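PDB 3E10: putative NADH Oxidase from Clostridium acetobutylicum, which probably acts as an FMN-dependent oxidoreductase of the nitroreductase family, binding flavin mononucleotide as its cofactor. Local coordinates for the interface of chains A and B. Coordinates in Å, arbitrary orientation; residue numbers count along the deposited sequence, not the author numbering. Chains: chain A/B, Putative NADH Oxidase.

Contact 1: the interface of chains A and B. Residues chain A 90, 113, 117-118, 139; chain B 87-88, 91.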
loop_
_atom_site.group_PDB
_atom_site.type_symbol
_atom_site.label_atom_id
_atom_site.label_comp_id
_atom_site.label_asym_id
_atom_site.label_seq_id
_atom_site.Cartn_x
_atom_site.Cartn_y
_atom_site.Cartn_z
ATOM N N GLU A 90 -4.876 -0.829 -8.935
ATOM C CA GLU A 90 -3.899 -1.726 -8.281
ATOM C C GLU A 90 -3.263 -1.037 -7.078
ATOM O O GLU A 90 -2.894 -1.685 -6.112
ATOM C CB GLU A 90 -2.758 -2.171 -9.222
ATOM C CG GLU A 90 -3.144 -3.115 -10.320
ATOM C CD GLU A 90 -1.937 -3.832 -10.970
ATOM O OE1 GLU A 90 -0.847 -4.071 -10.326
ATOM O OE2 GLU A 90 -2.099 -4.168 -12.151
ATOM N N TRP A 113 0.832 -11.412 2.208
ATOM C CA TRP A 113 0.228 -11.023 0.931
ATOM C C TRP A 113 0.625 -12.035 -0.121
ATOM O O TRP A 113 1.831 -12.252 -0.374
ATOM C CB TRP A 113 0.807 -9.652 0.582
ATOM C CG TRP A 113 0.392 -8.955 -0.675
ATOM C CD1 TRP A 113 -0.060 -9.469 -1.859
ATOM C CD2 TRP A 113 0.475 -7.548 -0.850
ATOM N NE1 TRP A 113 -0.253 -8.441 -2.773
ATOM C CE2 TRP A 113 0.041 -7.255 -2.159
ATOM C CE3 TRP A 113 0.855 -6.495 -0.006
ATOM C CZ2 TRP A 113 0.022 -5.959 -2.651
ATOM C CZ3 TRP A 113 0.816 -5.227 -0.504
ATOM C CH2 TRP A 113 0.413 -4.967 -1.824
ATOM N N GLN A 117 -2.973 -10.456 -9.142
ATOM C CA GLN A 117 -2.898 -9.480 -10.244
ATOM C C GLN A 117 -1.437 -9.061 -10.439
ATOM O O GLN A 117 -0.731 -8.816 -9.467
ATOM C CB GLN A 117 -3.748 -8.253 -9.894
ATOM C CG GLN A 117 -3.581 -7.053 -10.814
ATOM C CD GLN A 117 -4.206 -7.227 -12.179
ATOM O OE1 GLN A 117 -4.819 -8.239 -12.477
ATOM N NE2 GLN A 117 -4.037 -6.216 -13.029
ATOM N N PRO A 118 -0.975 -8.958 -11.690
ATOM C CA PRO A 118 -1.601 -9.225 -12.986
ATOM C C PRO A 118 -1.266 -10.566 -13.641
ATOM O O PRO A 118 -1.374 -10.688 -14.881
ATOM C CB PRO A 118 -1.001 -8.120 -13.850
ATOM C CG PRO A 118 0.454 -8.116 -13.399
ATOM C CD PRO A 118 0.372 -8.391 -11.869
ATOM N N PHE A 139 -7.391 -9.284 -6.960
ATOM C CA PHE A 139 -6.163 -8.541 -6.707
ATOM C C PHE A 139 -5.088 -9.411 -6.013
ATOM O O PHE A 139 -3.990 -9.532 -6.492
ATOM C CB PHE A 139 -6.442 -7.282 -5.882
ATOM C CG PHE A 139 -5.185 -6.502 -5.571
ATOM C CD1 PHE A 139 -4.516 -5.845 -6.572
ATOM C CD2 PHE A 139 -4.628 -6.500 -4.311
ATOM C CE1 PHE A 139 -3.340 -5.191 -6.319
ATOM C CE2 PHE A 139 -3.456 -5.850 -4.053
ATOM C CZ PHE A 139 -2.811 -5.192 -5.047
ATOM N N GLU B 87 6.126 -7.578 -12.847
ATOM C CA GLU B 87 4.687 -7.514 -12.946
ATOM C C GLU B 87 4.050 -6.820 -11.741
ATOM O O GLU B 87 2.916 -6.349 -11.830
ATOM C CB GLU B 87 4.118 -8.930 -13.033
ATOM C CG GLU B 87 4.424 -9.670 -14.324
ATOM C CD GLU B 87 5.762 -10.437 -14.322
ATOM O OE1 GLU B 87 6.556 -10.336 -13.361
ATOM O OE2 GLU B 87 6.000 -11.165 -15.326
HETATM N N MSE B 88 4.758 -6.808 -10.618
HETATM C CA MSE B 88 4.122 -6.317 -9.394
HETATM C C MSE B 88 4.774 -5.073 -8.795
HETATM O O MSE B 88 4.444 -4.700 -7.693
HETATM C CB MSE B 88 4.020 -7.434 -8.359
HETATM C CG MSE B 88 2.928 -8.435 -8.685
HETATM SE SE MSE B 88 3.101 -10.055 -7.681
HETATM C CE MSE B 88 1.853 -11.094 -8.691
ATOM N N GLN B 91 2.688 -2.395 -7.017
ATOM C CA GLN B 91 2.116 -2.809 -5.740
ATOM C C GLN B 91 3.106 -2.615 -4.613
ATOM O O GLN B 91 2.745 -2.097 -3.548
ATOM C CB GLN B 91 1.656 -4.273 -5.835
ATOM C CG GLN B 91 0.546 -4.453 -6.888
ATOM C CD GLN B 91 0.120 -5.893 -7.084
ATOM O OE1 GLN B 91 0.131 -6.681 -6.136
ATOM N NE2 GLN B 91 -0.243 -6.251 -8.332
HETATM O O HOH W 1 -1.269 -8.939 -5.765
HETATM O O HOH W 2 2.279 -3.846 -10.718
#

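Contact 2: the interface of chains A and B. Residues chain A 158-159, 161-163; chain B 32, 43-45.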
loop_
_atom_site.group_PDB
_atom_site.type_symbol
_atom_site.label_atom_id
_atom_site.label_comp_id
_atom_site.label_asym_id
_atom_site.label_seq_id
_atom_site.Cartn_x
_atom_site.Cartn_y
_atom_site.Cartn_z
ATOM N N PHE A 158 16.509 -0.573 5.979
ATOM C CA PHE A 158 16.924 0.749 5.549
ATOM C C PHE A 158 18.215 0.716 4.744
ATOM O O PHE A 158 19.157 0.030 5.111
ATOM C CB PHE A 158 17.128 1.623 6.757
ATOM C CG PHE A 158 17.472 3.052 6.429
ATOM C CD1 PHE A 158 16.561 3.873 5.818
ATOM C CD2 PHE A 158 18.696 3.582 6.773
ATOM C CE1 PHE A 158 16.854 5.173 5.556
ATOM C CE2 PHE A 158 19.005 4.910 6.513
ATOM C CZ PHE A 158 18.083 5.708 5.914
ATOM N N ASP A 159 18.235 1.495 3.674
ATOM C CA ASP A 159 19.411 1.633 2.838
ATOM C C ASP A 159 19.502 3.099 2.417
ATOM O O ASP A 159 18.721 3.561 1.593
ATOM C CB ASP A 159 19.283 0.719 1.637
ATOM C CG ASP A 159 20.507 0.755 0.715
ATOM O OD1 ASP A 159 21.440 1.551 0.944
ATOM O OD2 ASP A 159 20.502 -0.058 -0.254
ATOM N N LYS A 161 21.467 4.456 0.515
ATOM C CA LYS A 161 21.783 4.606 -0.924
ATOM C C LYS A 161 20.532 4.856 -1.761
ATOM O O LYS A 161 20.627 5.286 -2.914
ATOM C CB LYS A 161 22.518 3.378 -1.480
ATOM C CG LYS A 161 23.879 3.122 -0.868
ATOM C CD LYS A 161 24.590 1.964 -1.579
ATOM C CE LYS A 161 25.979 1.723 -0.988
ATOM N NZ LYS A 161 26.858 2.947 -1.027
ATOM N N ARG A 162 19.358 4.558 -1.205
ATOM C CA ARG A 162 18.104 4.782 -1.906
ATOM C C ARG A 162 17.624 6.219 -1.786
ATOM O O ARG A 162 16.577 6.567 -2.339
ATOM C CB ARG A 162 17.003 3.845 -1.410
ATOM C CG ARG A 162 17.369 2.370 -1.469
ATOM C CD ARG A 162 17.868 1.904 -2.804
ATOM N NE ARG A 162 18.137 0.462 -2.785
ATOM C CZ ARG A 162 17.221 -0.491 -2.985
ATOM N NH1 ARG A 162 15.965 -0.205 -3.294
ATOM N NH2 ARG A 162 17.573 -1.757 -2.903
ATOM N N ILE A 163 18.350 7.053 -1.038
ATOM C CA ILE A 163 17.931 8.451 -0.785
ATOM C C ILE A 163 18.749 9.408 -1.648
ATOM O O ILE A 163 19.960 9.414 -1.571
ATOM C CB ILE A 163 18.080 8.821 0.704
ATOM C CG1 ILE A 163 17.280 7.858 1.578
ATOM C CG2 ILE A 163 17.620 10.274 0.971
ATOM C CD1 ILE A 163 17.540 8.036 3.059
HETATM N N MSE B 32 10.805 1.929 3.481
HETATM C CA MSE B 32 11.698 0.814 3.167
HETATM C C MSE B 32 11.408 -0.457 3.961
HETATM O O MSE B 32 12.015 -1.489 3.687
HETATM C CB MSE B 32 13.162 1.205 3.241
HETATM C CG MSE B 32 13.460 2.279 2.223
HETATM SE SE MSE B 32 15.348 2.618 1.929
HETATM C CE MSE B 32 15.394 4.531 2.330
ATOM N N TRP B 43 12.654 0.272 -4.702
ATOM C CA TRP B 43 12.408 1.712 -4.523
ATOM C C TRP B 43 13.651 2.594 -4.465
ATOM O O TRP B 43 14.712 2.213 -3.924
ATOM C CB TRP B 43 11.626 1.951 -3.237
ATOM C CG TRP B 43 11.957 0.981 -2.108
ATOM C CD1 TRP B 43 13.115 0.889 -1.395
ATOM C CD2 TRP B 43 11.092 -0.024 -1.602
ATOM N NE1 TRP B 43 13.014 -0.121 -0.469
ATOM C CE2 TRP B 43 11.770 -0.684 -0.566
ATOM C CE3 TRP B 43 9.796 -0.413 -1.930
ATOM C CZ2 TRP B 43 11.200 -1.772 0.128
ATOM C CZ3 TRP B 43 9.200 -1.479 -1.217
ATOM C CH2 TRP B 43 9.924 -2.137 -0.207
ATOM N N GLU B 44 13.473 3.796 -4.982
ATOM C CA GLU B 44 14.421 4.921 -4.872
ATOM C C GLU B 44 13.589 6.146 -4.551
ATOM O O GLU B 44 12.454 6.217 -4.965
ATOM C CB GLU B 44 15.118 5.143 -6.235
ATOM C CG GLU B 44 16.008 3.984 -6.698
ATOM C CD GLU B 44 17.327 3.874 -5.965
ATOM O OE1 GLU B 44 17.662 4.776 -5.133
ATOM O OE2 GLU B 44 18.056 2.860 -6.206
ATOM N N PHE B 45 14.160 7.096 -3.823
ATOM C CA PHE B 45 13.441 8.259 -3.331
ATOM C C PHE B 45 14.237 9.527 -3.626
ATOM O O PHE B 45 15.421 9.602 -3.282
ATOM C CB PHE B 45 13.215 8.164 -1.804
ATOM C CG PHE B 45 12.601 6.869 -1.362
ATOM C CD1 PHE B 45 13.387 5.793 -1.037
ATOM C CD2 PHE B 45 11.228 6.701 -1.336
ATOM C CE1 PHE B 45 12.840 4.572 -0.648
ATOM C CE2 PHE B 45 10.677 5.492 -0.957
ATOM C CZ PHE B 45 11.485 4.434 -0.613
HETATM O O HOH W 3 20.470 3.556 -5.215
#

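Contact 3: the interface of chains A and B. Residues chain A 95, 98-99, 102; chain B 5, 98-99, 102.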
loop_
_atom_site.group_PDB
_atom_site.type_symbol
_atom_site.label_atom_id
_atom_site.label_comp_id
_atom_site.label_asym_id
_atom_site.label_seq_id
_atom_site.Cartn_x
_atom_site.Cartn_y
_atom_site.Cartn_z
ATOM N N ALA A 95 -2.655 -0.412 -1.221
ATOM C CA ALA A 95 -2.740 0.357 0.010
ATOM C C ALA A 95 -3.643 -0.340 1.046
ATOM O O ALA A 95 -3.347 -0.358 2.235
ATOM C CB ALA A 95 -3.237 1.783 -0.297
ATOM N N GLU A 98 -1.786 -3.348 2.408
ATOM C CA GLU A 98 -0.790 -2.950 3.404
ATOM C C GLU A 98 -1.452 -2.597 4.726
ATOM O O GLU A 98 -0.918 -2.945 5.796
ATOM C CB GLU A 98 0.127 -1.835 2.871
ATOM C CG GLU A 98 1.204 -1.357 3.846
ATOM C CD GLU A 98 2.250 -2.394 4.203
ATOM O OE1 GLU A 98 2.154 -3.549 3.726
ATOM O OE2 GLU A 98 3.193 -2.057 5.010
ATOM N N ASN A 99 -2.611 -1.942 4.689
ATOM C CA ASN A 99 -3.320 -1.653 5.936
ATOM C C ASN A 99 -3.735 -2.937 6.653
ATOM O O ASN A 99 -3.681 -3.002 7.871
ATOM C CB ASN A 99 -4.559 -0.773 5.686
ATOM C CG ASN A 99 -4.242 0.707 5.583
ATOM O OD1 ASN A 99 -3.081 1.109 5.504
ATOM N ND2 ASN A 99 -5.298 1.538 5.592
ATOM N N LEU A 102 -0.615 -4.431 8.339
ATOM C CA LEU A 102 -0.195 -3.689 9.488
ATOM C C LEU A 102 -1.156 -3.930 10.654
ATOM O O LEU A 102 -0.738 -4.076 11.817
ATOM C CB LEU A 102 -0.032 -2.214 9.157
ATOM C CG LEU A 102 1.110 -1.848 8.199
ATOM C CD1 LEU A 102 0.962 -0.393 7.774
ATOM C CD2 LEU A 102 2.461 -2.091 8.839
ATOM N N ILE B 5 -4.117 4.169 11.466
ATOM C CA ILE B 5 -4.819 3.698 10.276
ATOM C C ILE B 5 -6.166 4.411 10.130
ATOM O O ILE B 5 -6.526 4.807 9.032
ATOM C CB ILE B 5 -4.971 2.159 10.259
ATOM C CG1 ILE B 5 -3.590 1.508 10.092
ATOM C CG2 ILE B 5 -5.999 1.690 9.211
ATOM C CD1 ILE B 5 -3.530 -0.063 10.207
ATOM N N GLU B 98 1.978 3.889 1.252
ATOM C CA GLU B 98 1.039 3.806 2.357
ATOM C C GLU B 98 1.810 3.835 3.669
ATOM O O GLU B 98 1.363 4.473 4.618
ATOM C CB GLU B 98 0.141 2.561 2.237
ATOM C CG GLU B 98 -0.908 2.403 3.374
ATOM C CD GLU B 98 -1.936 3.536 3.466
ATOM O OE1 GLU B 98 -1.872 4.502 2.683
ATOM O OE2 GLU B 98 -2.815 3.464 4.375
ATOM N N ASN B 99 2.958 3.153 3.729
ATOM C CA ASN B 99 3.756 3.248 4.948
ATOM C C ASN B 99 4.183 4.692 5.251
ATOM O O ASN B 99 4.211 5.128 6.410
ATOM C CB ASN B 99 4.985 2.359 4.895
ATOM C CG ASN B 99 4.691 0.911 5.240
ATOM O OD1 ASN B 99 3.528 0.483 5.369
ATOM N ND2 ASN B 99 5.771 0.135 5.394
ATOM N N LEU B 102 1.173 6.618 6.622
ATOM C CA LEU B 102 0.873 6.260 8.003
ATOM C C LEU B 102 1.906 6.798 8.986
ATOM O O LEU B 102 1.553 7.301 10.053
ATOM C CB LEU B 102 0.717 4.751 8.129
ATOM C CG LEU B 102 -0.484 4.148 7.394
ATOM C CD1 LEU B 102 -0.349 2.632 7.361
ATOM C CD2 LEU B 102 -1.834 4.586 8.015
HETATM O O HOH W 4 -5.581 4.465 6.385
#

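Contact 4: the interface of chains A and B. Residues chain A 25, 28, 32, 45, 47; chain B 158, 163.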
loop_
_atom_site.group_PDB
_atom_site.type_symbol
_atom_site.label_atom_id
_atom_site.label_comp_id
_atom_site.label_asym_id
_atom_site.label_seq_id
_atom_site.Cartn_x
_atom_site.Cartn_y
_atom_site.Cartn_z
ATOM N N GLU A 25 -13.135 -8.269 11.742
ATOM C CA GLU A 25 -13.768 -6.981 11.465
ATOM C C GLU A 25 -12.737 -5.862 11.467
ATOM O O GLU A 25 -12.764 -5.000 10.599
ATOM C CB GLU A 25 -14.919 -6.714 12.429
ATOM C CG GLU A 25 -15.595 -5.387 12.166
ATOM C CD GLU A 25 -16.867 -5.164 12.924
ATOM O OE1 GLU A 25 -17.732 -6.073 12.949
ATOM O OE2 GLU A 25 -17.027 -4.045 13.430
ATOM N N LEU A 28 -10.768 -5.736 8.235
ATOM C CA LEU A 28 -11.562 -5.230 7.121
ATOM C C LEU A 28 -11.782 -3.717 7.260
ATOM O O LEU A 28 -11.746 -2.991 6.265
ATOM C CB LEU A 28 -12.875 -5.992 7.005
ATOM C CG LEU A 28 -12.739 -7.455 6.596
ATOM C CD1 LEU A 28 -13.981 -8.254 7.017
ATOM C CD2 LEU A 28 -12.432 -7.504 5.102
HETATM N N MSE A 32 -10.478 -0.729 4.566
HETATM C CA MSE A 32 -11.392 0.250 3.991
HETATM C C MSE A 32 -11.067 1.687 4.386
HETATM O O MSE A 32 -11.668 2.605 3.841
HETATM C CB MSE A 32 -12.844 -0.122 4.264
HETATM C CG MSE A 32 -13.175 -1.411 3.602
HETATM SE SE MSE A 32 -15.102 -1.791 3.533
HETATM C CE MSE A 32 -15.017 -3.496 4.369
ATOM N N PHE A 45 -14.310 -7.739 -0.696
ATOM C CA PHE A 45 -13.523 -8.734 0.031
ATOM C C PHE A 45 -14.307 -10.027 0.203
ATOM O O PHE A 45 -15.450 -9.975 0.608
ATOM C CB PHE A 45 -13.187 -8.223 1.449
ATOM C CG PHE A 45 -12.554 -6.866 1.458
ATOM C CD1 PHE A 45 -13.353 -5.730 1.535
ATOM C CD2 PHE A 45 -11.191 -6.706 1.394
ATOM C CE1 PHE A 45 -12.800 -4.456 1.507
ATOM C CE2 PHE A 45 -10.629 -5.434 1.367
ATOM C CZ PHE A 45 -11.413 -4.322 1.412
ATOM N N VAL A 47 -14.205 -13.240 2.598
ATOM C CA VAL A 47 -13.661 -13.701 3.859
ATOM C C VAL A 47 -13.938 -15.189 3.968
ATOM O O VAL A 47 -15.092 -15.586 4.010
ATOM C CB VAL A 47 -14.257 -12.950 5.038
ATOM C CG1 VAL A 47 -13.716 -13.519 6.337
ATOM C CG2 VAL A 47 -13.922 -11.485 4.903
ATOM N N PHE B 158 -15.957 2.496 6.559
ATOM C CA PHE B 158 -16.388 1.102 6.583
ATOM C C PHE B 158 -17.728 0.926 5.862
ATOM O O PHE B 158 -18.670 1.702 6.066
ATOM C CB PHE B 158 -16.540 0.624 8.021
ATOM C CG PHE B 158 -16.874 -0.856 8.156
ATOM C CD1 PHE B 158 -15.964 -1.850 7.759
ATOM C CD2 PHE B 158 -18.077 -1.254 8.737
ATOM C CE1 PHE B 158 -16.271 -3.202 7.937
ATOM C CE2 PHE B 158 -18.382 -2.616 8.909
ATOM C CZ PHE B 158 -17.495 -3.575 8.518
ATOM N N ILE B 163 -18.232 -6.885 2.294
ATOM C CA ILE B 163 -17.754 -8.135 2.902
ATOM C C ILE B 163 -18.628 -9.300 2.446
ATOM O O ILE B 163 -19.841 -9.291 2.662
ATOM C CB ILE B 163 -17.761 -8.074 4.446
ATOM C CG1 ILE B 163 -16.904 -6.913 4.984
ATOM C CG2 ILE B 163 -17.298 -9.425 5.081
ATOM C CD1 ILE B 163 -17.093 -6.597 6.501
#

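Contact 1: the interface of chains A and B
The side-chain amide nitrogen NE2 of B:Gln91 is gripped by two acceptors of chain A. B:Gln91 NE2 donates to the backbone A:Gln117 O at 2.8 Å, from above that carbonyl's plane. A second bond, 3.0 Å long, runs from B:Gln91 NE2 to the carboxylate A:Glu90 OE1, reached from above the carboxylate plane. Both acceptors lie close to the plane of the amide, so the pair fixes its rotation. The chain of B:Gln91 is extended beyond CG (chi2 176°), which carries the amide across the boundary. B:Gln91 OE1 meets water 1 at 2.7 Å; this water also joins A:Trp113 NE1, at the indole edge, and the backbone O of A:Phe139. The B:Gln91 amide lies off the A:Trp113 edge near CZ2, almost parallel to the indole (11°) but not stacked on it. A:Phe139 CE1 lies 3.6 Å from B:Gln91 CD. In the second shell, A:Gln117 NE2 donates to A:Glu90 OE2 and steadies that carboxylate. A:Pro118, after a cis peptide, sets its CG against B:Glu87 CB at 3.8 Å. The site joins the start of helix 89-106 in both chains to strands 110-115 and 136-145 of chain A, beside the FMN pocket, whose lining includes A:Trp113, B:Met88 and B:Gln91.

Contact 2: the interface of chains A and B
Two successive bends, chi1 -55° and chi2 -52°, fold the side chain of A:Arg162 along strand 43-48 of chain B and swing its guanidinium to the backbone of B:Trp43. There A:Arg162 NH1 donates to B:Trp43 O at 2.8 Å, with the acceptor nearly in the guanidinium plane and the donor tilted 16° from the carbonyl plane. Two residues on along the strand, B:Phe45 N donates to A:Arg162 O at 2.9 Å. A:Arg162 thus uses both its backbone and its side chain on the same strand, beside the parallel bridge between A:Ile163 and B:Phe45. On its own side, A:Arg162 NE forms a long salt bridge to A:Asp159 OD2 at 3.5 Å. A:Asp159 also accepts from A:Lys161 N through OD1, which ties the short 3-10 helix 160-162 to the preceding loop. The side chain of B:Glu44 crosses that of A:Arg162 at about a right angle, its carboxylate carbon CD lying 3.8 Å from A:Arg162 CD. The charged ends stay apart, so any attraction between them is probably modest. B:Met32 is modelled as selenomethionine; its SE lies 3.5 Å from A:Asp159 O, and its CE methyl touches A:Phe158 at CE1. Water 3 links B:Glu44 OE2, 2.7 Å from it, and A:Lys161 O, 2.9 Å from it.

Contact 3: the interface of chains A and B
Helix 89-106 of each subunit meets its twin at the two-fold axis, in a helix-to-helix core such as nitroreductase-family dimers typically have. A:Leu102 and B:Leu102 meet end-on across the axis. A:Leu102 CD1 and B:Leu102 CD1 are 3.3 Å apart, closer than methyls normally pack. One turn back, A:Asn99 lies across B:Glu98 at about a right angle, and A:Glu98 across B:Asn99 likewise. In the first pair, A:Asn99 OD1 is 2.6 Å from B:Glu98 OE2; in its twin, B:Asn99 OD1 is 2.6 Å from A:Glu98 OE2. As modelled, an amide oxygen faces a carboxylate oxygen, so two acceptors would clash unless the glutamate carries a proton or the amide is turned over. Hydrogens are not seen, and the nature of both pairs stays doubtful. The carboxylates arrive by a kink in the glutamate chains: CG of B:Glu98 is anti to the backbone N (chi1 -179°), and chi2 of 62° then turns the acid group toward A:Asn99. Water 4 links the two chains, 3.0 Å from the atom modelled as A:Asn99 ND2 and 2.8 Å from the backbone B:Ile5 O. B:Ile5, on helix 4-7, passes A:Asn99 running the other way, its CG2 methyl 3.7 Å from A:Asn99 ND2.

Contact 4: the interface of chains A and B
The CD1 methyls of A:Leu28 and B:Ile163 touch at 3.6 Å. B:Ile163 spreads its branches over three neighbours: CD1 and CG1 pack on A:Leu28 CD1, CG1 also faces the terminal methyl of A:Met32, and CG2 lies 4.0 Å from A:Val47 CG2. Beside A:Val47, the two branched side chains lie parallel, extending in a common direction. A:Met32, a selenomethionine in the model, sets its CE methyl against the rim of B:Phe158, 3.8 Å from CE1. CG of that phenylalanine is anti to its own backbone nitrogen (chi1 -175°), an orientation that turns the ring toward the methyl. The selenomethionine chain is extended at chi2 and bends at chi3 (-125°), which brings CE against both B:Phe158 and B:Ile163. A:Glu25, a turn before A:Leu28, borders the patch more loosely, its aliphatic CG 4.5 Å from B:Phe158 CZ. Further out, backbone pairing holds B:Ile163 in register: it forms a parallel bridge with A:Phe45, with A:Val47 two residues on along the same strand. Helix and strand side chains of chain A both pack on the isoleucine. The patch lies where the C-terminal strand 163-165 of chain B joins strand 43-48 of chain A, with helix 21-32 of chain A covering one side of the added strand.

Contacts 2 and 4 show the same C-terminal exchange with the chains swapped; their C-alpha centres are about 32 Å apart, one at each end of the dimer. Contact 3 lies between them on the two-fold axis, about 18 Å from contact 2 and 15 Å from contact 4. Contact 1 is about 16 Å from contact 3 and shares helix 89-106 with it. That helix thus serves both the central core and the region beside the flavin. Helix packing in the middle and exchanged tails at the ends suggest a stable, intertwined dimer in which both subunits help shape the FMN sites.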